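Local coordinates for protein phosphatase YwpJ (Bacillus subtilis, PDB 1NRW) that removes phosphate from phosphorylated five- and six-carbon sugars and nucleoside monophosphates in vitro, and less readily from flavin mononucleotide, at residues 92-97 / 162-167. Residues are numbered along the deposited sequence; the frame is centred on the assembly and turned at random.
Sequences DILSWL and ELFEAD
Leu-94 meets Leu-163 and Phe-164 where one face of a helix approaches the end of a 3-10 segment, and the backbones stay well apart: the closest pair of CA atoms, those of Leu-94 and Leu-163, is separated by 9.9 Å. Segment 92-97 is regular helix, as the bonds from Trp-96 N to Asp-92 O (3.1 Å) and from Leu-97 N to Ile-93 O (2.9 Å) attest. In 162-167 the 3-10 geometry ends at Leu-163, and the chain then runs on as a loop. No hydrogen bond links the two segments; both contacts within 4.5 Å are between apolar side-chain atoms, and the surface buried between the segments is a modest 93 Å² in total.

One methyl does the touching from the helix side. Leu-94 CD1 lies 4.1 Å from Phe-164 CE2 and 4.3 Å from Leu-163 CD1, so the one methyl faces two consecutive residues, the last of the 3-10 segment and the first of the loop. Helix 87-99 packs on the mixed sheet of the cap domain, the part of a Cof-type HAD phosphatase distinct from the Rossmann-like core that holds the metal site. Leu-94 CD1 reaches the phenyl group of Phe-164 at its edge, near the ring plane, rather than over a face. In Phe-164, CG stands anti to the carbonyl carbon (chi1 -61°), a setting that sends the ring toward the helix.

Leu-94 and Leu-163 both rest on Val-106 of strand 103-108, so the two leucines share Val-106 as a common neighbour on that sheet. Leu-94 also touches Ile-175 of strand 172-178, while Leu-163 touches Phe-172 of the same strand. The Phe-164 ring meets Tyr-91, one turn before Ser-95 in the helix, edge-to-face; it also meets the ring of Phe-172, the two ring planes inclined by about 20°.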
ATOM      1  N   ASP A  92      -1.040  20.280   9.885  1.00 26.08           N
ATOM      2  CA  ASP A  92      -2.404  20.267  10.386  1.00 27.51           C
ATOM      3  C   ASP A  92      -2.856  18.849  10.732  1.00 26.25           C
ATOM      4  O   ASP A  92      -3.381  18.598  11.815  1.00 24.86           O
ATOM      5  CB  ASP A  92      -3.332  20.862   9.325  1.00 33.45           C
ATOM      6  CG  ASP A  92      -4.590  21.452   9.915  1.00 39.47           C
ATOM      7  OD1 ASP A  92      -5.342  20.713  10.587  1.00 42.72           O
ATOM      8  OD2 ASP A  92      -4.824  22.664   9.703  1.00 43.92           O
ATOM      9  N   ILE A  93      -2.648  17.927   9.799  1.00 23.67           N
ATOM     10  CA  ILE A  93      -3.038  16.536   9.990  1.00 21.81           C
ATOM     11  C   ILE A  93      -2.314  15.876  11.158  1.00 21.06           C
ATOM     12  O   ILE A  93      -2.941  15.245  12.010  1.00 20.50           O
ATOM     13  CB  ILE A  93      -2.758  15.709   8.712  1.00 21.96           C
ATOM     14  CG1 ILE A  93      -3.611  16.241   7.559  1.00 22.55           C
ATOM     15  CG2 ILE A  93      -3.055  14.238   8.963  1.00 21.28           C
ATOM     16  CD1 ILE A  93      -3.263  15.652   6.208  1.00 23.77           C
ATOM     17  N   LEU A  94      -0.995  16.016  11.194  1.00 21.33           N
ATOM     18  CA  LEU A  94      -0.206  15.404  12.254  1.00 21.04           C
ATOM     19  C   LEU A  94      -0.505  15.993  13.625  1.00 22.59           C
ATOM     20  O   LEU A  94      -0.555  15.265  14.618  1.00 22.12           O
ATOM     21  CB  LEU A  94       1.283  15.518  11.924  1.00 19.63           C
ATOM     22  CG  LEU A  94       1.645  14.787  10.622  1.00 20.83           C
ATOM     23  CD1 LEU A  94       3.095  15.041  10.253  1.00 21.30           C
ATOM     24  CD2 LEU A  94       1.392  13.292  10.796  1.00 19.80           C
ATOM     25  N   SER A  95      -0.713  17.304  13.687  1.00 23.62           N
ATOM     26  CA  SER A  95      -1.020  17.937  14.965  1.00 25.87           C
ATOM     27  C   SER A  95      -2.328  17.361  15.496  1.00 25.31           C
ATOM     28  O   SER A  95      -2.450  17.071  16.687  1.00 26.31           O
ATOM     29  CB  SER A  95      -1.148  19.455  14.798  1.00 26.68           C
ATOM     30  OG  SER A  95      -2.216  19.784  13.930  1.00 32.53           O
ATOM     31  N   TRP A  96      -3.302  17.185  14.606  1.00 24.27           N
ATOM     32  CA  TRP A  96      -4.598  16.637  14.999  1.00 24.07           C
ATOM     33  C   TRP A  96      -4.486  15.173  15.436  1.00 24.17           C
ATOM     34  O   TRP A  96      -4.998  14.794  16.493  1.00 24.30           O
ATOM     35  CB  TRP A  96      -5.602  16.751  13.846  1.00 24.59           C
ATOM     36  CG  TRP A  96      -6.992  16.331  14.241  1.00 25.34           C
ATOM     37  CD1 TRP A  96      -7.873  17.037  15.010  1.00 26.86           C
ATOM     38  CD2 TRP A  96      -7.632  15.082  13.940  1.00 25.98           C
ATOM     39  NE1 TRP A  96      -9.021  16.303  15.211  1.00 26.78           N
ATOM     40  CE2 TRP A  96      -8.901  15.101  14.566  1.00 25.83           C
ATOM     41  CE3 TRP A  96      -7.258  13.949  13.205  1.00 25.07           C
ATOM     42  CZ2 TRP A  96      -9.795  14.028  14.480  1.00 25.98           C
ATOM     43  CZ3 TRP A  96      -8.152  12.880  13.120  1.00 25.28           C
ATOM     44  CH2 TRP A  96      -9.404  12.931  13.755  1.00 24.22           C
ATOM     45  N   LEU A  97      -3.822  14.350  14.628  1.00 21.82           N
ATOM     46  CA  LEU A  97      -3.669  12.936  14.961  1.00 20.98           C
ATOM     47  C   LEU A  97      -2.976  12.737  16.303  1.00 22.49           C
ATOM     48  O   LEU A  97      -3.396  11.914  17.115  1.00 22.67           O
ATOM     49  CB  LEU A  97      -2.874  12.206  13.872  1.00 20.85           C
ATOM     50  CG  LEU A  97      -3.573  12.047  12.520  1.00 20.42           C
ATOM     51  CD1 LEU A  97      -2.607  11.457  11.498  1.00 19.43           C
ATOM     52  CD2 LEU A  97      -4.794  11.155  12.687  1.00 21.39           C
ATOM     53  N   GLU A 162       8.967  17.725  15.515  1.00 25.26           N
ATOM     54  CA  GLU A 162      10.339  17.503  15.080  1.00 24.70           C
ATOM     55  C   GLU A 162      10.497  17.414  13.572  1.00 23.85           C
ATOM     56  O   GLU A 162      11.598  17.589  13.050  1.00 24.48           O
ATOM     57  CB  GLU A 162      10.876  16.222  15.706  1.00 25.45           C
ATOM     58  CG  GLU A 162      11.007  16.279  17.213  1.00 29.14           C
ATOM     59  CD  GLU A 162      11.299  14.921  17.806  1.00 30.35           C
ATOM     60  OE1 GLU A 162      12.260  14.264  17.355  1.00 32.69           O
ATOM     61  OE2 GLU A 162      10.566  14.509  18.726  1.00 34.03           O
ATOM     62  N   LEU A 163       9.406  17.141  12.865  1.00 23.00           N
ATOM     63  CA  LEU A 163       9.481  17.020  11.416  1.00 23.77           C
ATOM     64  C   LEU A 163       9.389  18.374  10.712  1.00 26.44           C
ATOM     65  O   LEU A 163       9.494  18.451   9.484  1.00 25.97           O
ATOM     66  CB  LEU A 163       8.370  16.096  10.913  1.00 23.68           C
ATOM     67  CG  LEU A 163       8.355  14.686  11.514  1.00 20.38           C
ATOM     68  CD1 LEU A 163       7.206  13.882  10.905  1.00 22.03           C
ATOM     69  CD2 LEU A 163       9.688  13.999  11.251  1.00 22.37           C
ATOM     70  N   PHE A 164       9.214  19.438  11.491  1.00 27.73           N
ATOM     71  CA  PHE A 164       9.091  20.779  10.925  1.00 31.99           C
ATOM     72  C   PHE A 164      10.084  21.787  11.497  1.00 36.35           C
ATOM     73  O   PHE A 164      10.412  22.777  10.844  1.00 36.48           O
ATOM     74  CB  PHE A 164       7.676  21.304  11.155  1.00 30.03           C
ATOM     75  CG  PHE A 164       6.610  20.465  10.514  1.00 29.23           C
ATOM     76  CD1 PHE A 164       6.185  20.726   9.216  1.00 28.23           C
ATOM     77  CD2 PHE A 164       6.046  19.396  11.203  1.00 27.88           C
ATOM     78  CE1 PHE A 164       5.212  19.934   8.614  1.00 28.78           C
ATOM     79  CE2 PHE A 164       5.074  18.598  10.611  1.00 28.00           C
ATOM     80  CZ  PHE A 164       4.655  18.866   9.314  1.00 28.28           C
ATOM     81  N   GLU A 165      10.559  21.541  12.712  1.00 41.70           N
ATOM     82  CA  GLU A 165      11.486  22.465  13.355  1.00 47.67           C
ATOM     83  C   GLU A 165      12.951  22.219  13.005  1.00 49.74           C
ATOM     84  O   GLU A 165      13.843  22.587  13.770  1.00 51.56           O
ATOM     85  CB  GLU A 165      11.304  22.409  14.875  1.00 49.41           C
ATOM     86  CG  GLU A 165      11.636  21.064  15.493  1.00 53.13           C
ATOM     87  CD  GLU A 165      11.281  21.000  16.967  1.00 55.18           C
ATOM     88  OE1 GLU A 165      11.627  19.993  17.623  1.00 56.54           O
ATOM     89  OE2 GLU A 165      10.646  21.955  17.467  1.00 57.14           O
ATOM     90  N   ALA A 166      13.203  21.618  11.848  1.00 51.80           N
ATOM     91  CA  ALA A 166      14.571  21.334  11.426  1.00 53.54           C
ATOM     92  C   ALA A 166      14.863  21.868  10.027  1.00 54.53           C
ATOM     93  O   ALA A 166      14.004  21.827   9.150  1.00 54.18           O
ATOM     94  CB  ALA A 166      14.822  19.835  11.475  1.00 53.45           C
ATOM     95  N   ASP A 167      16.079  22.363   9.820  1.00 55.96           N
ATOM     96  CA  ASP A 167      16.459  22.894   8.515  1.00 57.39           C
ATOM     97  C   ASP A 167      16.992  21.798   7.589  1.00 57.43           C
ATOM     98  O   ASP A 167      18.090  21.908   7.044  1.00 58.25           O
ATOM     99  CB  ASP A 167      17.512  23.999   8.670  1.00 58.76           C
ATOM    100  CG  ASP A 167      18.008  24.527   7.331  1.00 60.19           C
ATOM    101  OD1 ASP A 167      17.167  24.928   6.496  1.00 61.16           O
ATOM    102  OD2 ASP A 167      19.241  24.535   7.118  1.00 61.17           O
TER